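Local structure of pili retraction protein PilT (5FL3) at residues L289-L294 against G324-D329. The protein probably binds and hydrolyses ATP to power retraction of type IV pili, as a member of the GSP E family of secretion ATPases. Numbering follows the deposited sequence.
Sequences LALEIL and GMRTFD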
ATOM      1  N   LEU A 289     -10.718   7.964   1.751  1.00 38.47           N
ATOM      2  CA  LEU A 289      -9.361   8.302   1.365  1.00 35.40           C
ATOM      3  C   LEU A 289      -9.166   9.808   1.199  1.00 39.13           C
ATOM      4  O   LEU A 289      -9.886  10.477   0.451  1.00 41.64           O
ATOM      5  CB  LEU A 289      -8.977   7.568   0.073  1.00 35.24           C
ATOM      6  CG  LEU A 289      -7.576   7.808  -0.515  1.00 34.37           C
ATOM      7  CD1 LEU A 289      -6.475   7.438   0.463  1.00 34.14           C
ATOM      8  CD2 LEU A 289      -7.394   7.025  -1.809  1.00 37.52           C
ATOM      9  N   ALA A 290      -8.189  10.330   1.925  1.00 35.73           N
ATOM     10  CA  ALA A 290      -7.676  11.667   1.707  1.00 38.51           C
ATOM     11  C   ALA A 290      -6.470  11.511   0.808  1.00 42.12           C
ATOM     12  O   ALA A 290      -5.559  10.749   1.133  1.00 40.85           O
ATOM     13  CB  ALA A 290      -7.301  12.330   3.013  1.00 37.47           C
ATOM     14  N   LEU A 291      -6.452  12.236  -0.307  1.00 41.42           N
ATOM     15  CA  LEU A 291      -5.483  11.978  -1.364  1.00 42.44           C
ATOM     16  C   LEU A 291      -4.903  13.266  -1.934  1.00 44.75           C
ATOM     17  O   LEU A 291      -5.648  14.190  -2.312  1.00 42.00           O
ATOM     18  CB  LEU A 291      -6.140  11.147  -2.464  1.00 38.90           C
ATOM     19  CG  LEU A 291      -5.312  10.915  -3.713  1.00 41.73           C
ATOM     20  CD1 LEU A 291      -4.033  10.159  -3.362  1.00 42.01           C
ATOM     21  CD2 LEU A 291      -6.116  10.152  -4.740  1.00 41.69           C
ATOM     22  N   GLU A 292      -3.572  13.337  -1.940  1.00 41.17           N
ATOM     23  CA  GLU A 292      -2.839  14.434  -2.572  1.00 43.29           C
ATOM     24  C   GLU A 292      -2.147  13.919  -3.836  1.00 42.03           C
ATOM     25  O   GLU A 292      -1.479  12.883  -3.791  1.00 36.51           O
ATOM     26  CB  GLU A 292      -1.824  15.031  -1.613  1.00 37.09           C
ATOM     27  CG  GLU A 292      -0.926  16.070  -2.213  1.00 39.15           C
ATOM     28  CD  GLU A 292      -0.074  16.725  -1.147  1.00 46.21           C
ATOM     29  OE1 GLU A 292      -0.666  17.222  -0.171  1.00 51.84           O
ATOM     30  OE2 GLU A 292       1.174  16.744  -1.265  1.00 48.10           O
ATOM     31  N   ILE A 293      -2.302  14.645  -4.946  1.00 39.74           N
ATOM     32  CA  ILE A 293      -1.739  14.250  -6.240  1.00 38.18           C
ATOM     33  C   ILE A 293      -0.740  15.260  -6.783  1.00 43.82           C
ATOM     34  O   ILE A 293      -1.101  16.399  -7.078  1.00 43.60           O
ATOM     35  CB  ILE A 293      -2.845  14.054  -7.288  1.00 40.17           C
ATOM     36  CG1 ILE A 293      -3.914  13.105  -6.741  1.00 41.69           C
ATOM     37  CG2 ILE A 293      -2.297  13.537  -8.596  1.00 40.25           C
ATOM     38  CD1 ILE A 293      -5.101  12.927  -7.644  1.00 43.93           C
ATOM     39  N   LEU A 294       0.520  14.837  -6.908  1.00 42.99           N
ATOM     40  CA  LEU A 294       1.509  15.589  -7.672  1.00 39.25           C
ATOM     41  C   LEU A 294       1.736  14.922  -9.016  1.00 39.89           C
ATOM     42  O   LEU A 294       2.171  13.781  -9.074  1.00 45.90           O
ATOM     43  CB  LEU A 294       2.828  15.701  -6.912  1.00 41.08           C
ATOM     44  CG  LEU A 294       3.984  16.309  -7.709  1.00 41.60           C
ATOM     45  CD1 LEU A 294       3.558  17.639  -8.284  1.00 49.39           C
ATOM     46  CD2 LEU A 294       5.219  16.495  -6.857  1.00 41.48           C
ATOM     47  N   GLY A 324      -5.029  15.830 -12.667  1.00 52.11           N
ATOM     48  CA  GLY A 324      -5.684  16.849 -11.898  1.00 47.69           C
ATOM     49  C   GLY A 324      -5.063  16.740 -10.517  1.00 53.15           C
ATOM     50  O   GLY A 324      -5.339  15.801  -9.740  1.00 42.04           O
ATOM     51  N   MET A 325      -4.186  17.694 -10.231  1.00 47.97           N
ATOM     52  CA  MET A 325      -3.514  17.762  -8.946  1.00 47.98           C
ATOM     53  C   MET A 325      -4.396  18.398  -7.878  1.00 49.70           C
ATOM     54  O   MET A 325      -5.473  18.923  -8.181  1.00 51.17           O
ATOM     55  CB  MET A 325      -2.199  18.544  -9.078  1.00 47.55           C
ATOM     56  CG  MET A 325      -1.155  17.874  -9.978  1.00 43.29           C
ATOM     57  SD  MET A 325       0.373  18.830 -10.075  1.00 48.50           S
ATOM     58  CE  MET A 325       0.287  19.409 -11.763  1.00 51.77           C
ATOM     59  N   ARG A 326      -3.911  18.349  -6.638  1.00 49.59           N
ATOM     60  CA  ARG A 326      -4.576  18.904  -5.460  1.00 49.61           C
ATOM     61  C   ARG A 326      -3.719  18.559  -4.244  1.00 49.65           C
ATOM     62  O   ARG A 326      -3.018  17.542  -4.245  1.00 46.77           O
ATOM     63  CB  ARG A 326      -5.977  18.327  -5.284  1.00 46.22           C
ATOM     64  CG  ARG A 326      -5.936  16.894  -4.839  1.00 47.40           C
ATOM     65  CD  ARG A 326      -6.936  16.036  -5.528  1.00 46.21           C
ATOM     66  NE  ARG A 326      -7.137  14.815  -4.771  1.00 44.44           N
ATOM     67  CZ  ARG A 326      -8.080  13.927  -5.043  1.00 48.08           C
ATOM     68  NH1 ARG A 326      -8.906  14.140  -6.060  1.00 51.64           N
ATOM     69  NH2 ARG A 326      -8.202  12.836  -4.293  1.00 47.82           N
ATOM     70  N   THR A 327      -3.768  19.395  -3.213  1.00 49.53           N
ATOM     71  CA  THR A 327      -3.042  19.113  -1.983  1.00 46.18           C
ATOM     72  C   THR A 327      -3.939  18.343  -1.027  1.00 48.06           C
ATOM     73  O   THR A 327      -5.147  18.221  -1.267  1.00 49.08           O
ATOM     74  CB  THR A 327      -2.555  20.402  -1.296  1.00 49.34           C
ATOM     75  OG1 THR A 327      -3.677  21.221  -0.959  1.00 49.59           O
ATOM     76  CG2 THR A 327      -1.637  21.174  -2.207  1.00 51.36           C
ATOM     77  N   PHE A 328      -3.357  17.817   0.047  1.00 46.17           N
ATOM     78  CA  PHE A 328      -4.169  17.235   1.105  1.00 53.60           C
ATOM     79  C   PHE A 328      -5.176  18.234   1.654  1.00 51.15           C
ATOM     80  O   PHE A 328      -6.353  17.897   1.804  1.00 47.90           O
ATOM     81  CB  PHE A 328      -3.316  16.716   2.258  1.00 51.19           C
ATOM     82  CG  PHE A 328      -3.255  15.234   2.325  1.00 53.09           C
ATOM     83  CD1 PHE A 328      -3.460  14.476   1.188  1.00 57.02           C
ATOM     84  CD2 PHE A 328      -3.046  14.589   3.524  1.00 61.37           C
ATOM     85  CE1 PHE A 328      -3.413  13.112   1.227  1.00 55.77           C
ATOM     86  CE2 PHE A 328      -3.008  13.213   3.562  1.00 60.36           C
ATOM     87  CZ  PHE A 328      -3.170  12.463   2.427  1.00 52.53           C
ATOM     88  N   ASP A 329      -4.709  19.448   1.958  1.00 51.38           N
ATOM     89  CA  ASP A 329      -5.557  20.434   2.605  1.00 48.71           C
ATOM     90  C   ASP A 329      -6.696  20.799   1.674  1.00 52.20           C
ATOM     91  O   ASP A 329      -7.792  21.109   2.134  1.00 52.38           O
ATOM     92  CB  ASP A 329      -4.764  21.676   3.014  1.00 53.77           C
ATOM     93  CG  ASP A 329      -3.792  21.400   4.156  1.00 57.19           C
ATOM     94  OD1 ASP A 329      -3.884  20.294   4.735  1.00 51.06           O
ATOM     95  OD2 ASP A 329      -2.968  22.299   4.481  1.00 58.32           O
TER
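Arg-326 meets strand 287-295 with both backbone and side chain. Its O accepts a hydrogen bond from Ile-293 N at 3.1 Å, and its own N gives a weak bond to Ile-293 O. This single antiparallel bridge, a hydrogen-bonded pair, lies on an edge strand of the mixed sheet. A bend at chi2 (-138°) places CD, and NE, one bond further on, donates to Leu-291 O at 2.9 Å. The bond is nearly straight (169°), with NE above the carbonyl plane. Ile-293 CD1 lies over one guanidinium face, and NH2 packs against Leu-291 CB and CD2. An alanine here would probably leave Leu-291 O without this donor and open a gap beside Ile-293 CD1.

Glu-292 OE1 accepts Phe-328 N at 2.8 Å through its anti lone pair. Ala-290 CB sits over one face of the Phe-328 ring, near its rim, and an edge of the ring meets Glu-292 N.

Further out, Glu-292 OE2 is held by Ala-243 N. His-331 ND1 pairs with Leu-291 N. Thr-327 is the N-cap of helix 328-337. The Glu-292 carboxylate thus ties the start of that helix to the edge strand, and the helix N-terminus would probably stabilise the carboxylate charge.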